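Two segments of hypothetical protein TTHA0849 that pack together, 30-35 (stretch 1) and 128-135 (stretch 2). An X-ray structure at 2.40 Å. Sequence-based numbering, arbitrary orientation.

Stretch 1, residues 30-35: YLKEVE
Stretch 2 128-135: QENVESLL

Two waters bridge a tight turn to a helix, and no clear direct hydrogen bond joins the two stretches. Water 1 donates to Tyr 30 O (3.1 Å) and Ser 133 O (3.0 Å) and accepts from Lys 32 N (3.2 Å). Water 2 accepts from Glu 33 N at 2.7 Å and donates to Ser 133 OG at 3.2 Å.

Residues 31-34 form a type I beta turn, closed by Val 34 N to Leu 31 O at 3.0 Å. Phi/psi are -71/-21 at Lys 32 and -93/-3 at Glu 33. Stretch 2 is helical throughout. Leu 31 CA lies 5.9 Å from Leu 134 CA, and Glu 33 CA 7.2 Å from Asn 130 CA. From Leu 31 to Glu 33 the chain runs opposite to the helix.

The CA-to-CB bond of Glu 33 points toward the helix; chi1 is m and chi2 t. Its OE1 is 3.5 Å from Ser 133 OG. Ser 133 is p. Its OG donates its one proton to Asn 130 O at 2.7 Å, so it can accept from water 2. As modelled, Asn 130 (chi1 m, chi2 64°) puts OD1 2.9 Å from Glu 33 OE1; its amide is probably turned over, so this contact is left open.

Leu 134 (m, t) centres the apolar contact. Its CB points away, but its end returns: CD2 lies 3.5 Å from Leu 31 CD1 (also m, t) and 4.4 Å from Val 34 CG2 (t). The contact buries 279 Å², both sides summed.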

# COMPACT_ATOMS: atom_id res chain seq x y z
N TYR A 30 0.32 10.89 5.32
CA TYR A 30 1.44 11.08 4.40
C TYR A 30 1.20 10.42 3.04
O TYR A 30 2.07 10.44 2.17
CB TYR A 30 2.73 10.52 5.01
CG TYR A 30 3.11 11.20 6.32
CD1 TYR A 30 2.54 10.79 7.53
CD2 TYR A 30 4.00 12.27 6.33
CE1 TYR A 30 2.85 11.44 8.73
CE2 TYR A 30 4.33 12.92 7.52
CZ TYR A 30 3.75 12.50 8.71
OH TYR A 30 4.07 13.15 9.87
N LEU A 31 0.01 9.84 2.88
CA LEU A 31 -0.42 9.26 1.60
C LEU A 31 -1.33 10.23 0.85
O LEU A 31 -2.54 10.30 1.07
CB LEU A 31 -1.14 7.93 1.85
CG LEU A 31 -0.45 6.95 2.82
CD1 LEU A 31 -1.23 5.67 2.87
CD2 LEU A 31 0.97 6.67 2.38
N LYS A 32 -0.74 11.00 -0.05
CA LYS A 32 -1.42 12.15 -0.62
C LYS A 32 -2.53 11.74 -1.57
O LYS A 32 -3.44 12.52 -1.82
CB LYS A 32 -0.42 13.05 -1.34
CG LYS A 32 0.65 13.62 -0.42
CD LYS A 32 0.06 14.59 0.61
CE LYS A 32 0.02 14.00 2.02
NZ LYS A 32 -0.55 14.99 2.98
N GLU A 33 -2.47 10.52 -2.09
CA GLU A 33 -3.46 10.06 -3.04
C GLU A 33 -4.60 9.33 -2.32
O GLU A 33 -5.57 8.90 -2.95
CB GLU A 33 -2.82 9.13 -4.07
CG GLU A 33 -1.47 9.61 -4.58
CD GLU A 33 -1.14 9.04 -5.94
OE1 GLU A 33 -1.37 7.83 -6.16
OE2 GLU A 33 -0.65 9.81 -6.80
N VAL A 34 -4.45 9.17 -1.01
CA VAL A 34 -5.47 8.53 -0.19
C VAL A 34 -6.29 9.58 0.53
O VAL A 34 -5.74 10.45 1.21
CB VAL A 34 -4.85 7.60 0.86
CG1 VAL A 34 -5.89 7.18 1.87
CG2 VAL A 34 -4.27 6.37 0.17
N GLU A 35 -7.61 9.50 0.38
CA GLU A 35 -8.54 10.44 0.98
C GLU A 35 -8.99 9.96 2.36
O GLU A 35 -9.13 10.75 3.29
CB GLU A 35 -9.76 10.61 0.08
CG GLU A 35 -10.87 11.43 0.71
CD GLU A 35 -12.25 11.03 0.22
OE1 GLU A 35 -12.69 11.56 -0.83
OE2 GLU A 35 -12.90 10.19 0.88
N GLN A 128 1.16 2.34 -10.89
CA GLN A 128 2.58 2.40 -10.58
C GLN A 128 2.84 3.63 -9.73
O GLN A 128 3.61 3.58 -8.78
CB GLN A 128 3.42 2.48 -11.86
CG GLN A 128 3.90 1.14 -12.37
CD GLN A 128 4.93 0.51 -11.47
OE1 GLN A 128 5.10 -0.70 -11.44
NE2 GLN A 128 5.64 1.35 -10.72
N GLU A 129 2.20 4.73 -10.07
CA GLU A 129 2.39 5.96 -9.34
C GLU A 129 1.85 5.77 -7.93
O GLU A 129 2.48 6.18 -6.95
CB GLU A 129 1.68 7.11 -10.04
CG GLU A 129 2.24 7.44 -11.42
CD GLU A 129 3.73 7.75 -11.41
OE1 GLU A 129 4.54 6.83 -11.68
OE2 GLU A 129 4.10 8.91 -11.12
N ASN A 130 0.70 5.11 -7.83
CA ASN A 130 0.07 4.92 -6.54
C ASN A 130 0.94 4.17 -5.55
O ASN A 130 1.08 4.60 -4.40
CB ASN A 130 -1.29 4.23 -6.69
CG ASN A 130 -2.42 5.22 -6.95
OD1 ASN A 130 -2.44 5.91 -7.98
ND2 ASN A 130 -3.37 5.30 -6.01
N VAL A 131 1.55 3.06 -5.97
CA VAL A 131 2.42 2.31 -5.05
C VAL A 131 3.77 2.96 -4.79
O VAL A 131 4.33 2.83 -3.71
CB VAL A 131 2.67 0.86 -5.52
CG1 VAL A 131 1.37 0.10 -5.57
CG2 VAL A 131 3.36 0.85 -6.86
N GLU A 132 4.31 3.67 -5.79
CA GLU A 132 5.51 4.47 -5.59
C GLU A 132 5.25 5.55 -4.54
O GLU A 132 6.10 5.83 -3.69
CB GLU A 132 5.93 5.12 -6.91
CG GLU A 132 6.76 4.23 -7.81
CD GLU A 132 6.97 4.85 -9.18
OE1 GLU A 132 7.41 4.12 -10.10
OE2 GLU A 132 6.70 6.06 -9.35
N SER A 133 4.06 6.15 -4.59
CA SER A 133 3.68 7.21 -3.65
C SER A 133 3.36 6.66 -2.27
O SER A 133 3.60 7.33 -1.27
CB SER A 133 2.47 7.98 -4.17
OG SER A 133 1.29 7.23 -3.99
N LEU A 134 2.80 5.46 -2.21
CA LEU A 134 2.54 4.85 -0.92
C LEU A 134 3.87 4.68 -0.19
O LEU A 134 3.93 4.80 1.03
CB LEU A 134 1.84 3.48 -1.08
CG LEU A 134 0.32 3.50 -1.34
CD1 LEU A 134 -0.23 2.09 -1.29
CD2 LEU A 134 -0.39 4.36 -0.31
N LEU A 135 4.93 4.45 -0.95
CA LEU A 135 6.25 4.22 -0.37
C LEU A 135 7.00 5.50 -0.03
O LEU A 135 7.75 5.56 0.94
CB LEU A 135 7.11 3.38 -1.31
CG LEU A 135 6.75 1.91 -1.48
CD1 LEU A 135 7.93 1.22 -2.17
CD2 LEU A 135 6.47 1.27 -0.14
O HOH W 1 2.14 9.90 -0.93
O HOH W 2 -0.33 8.90 -1.77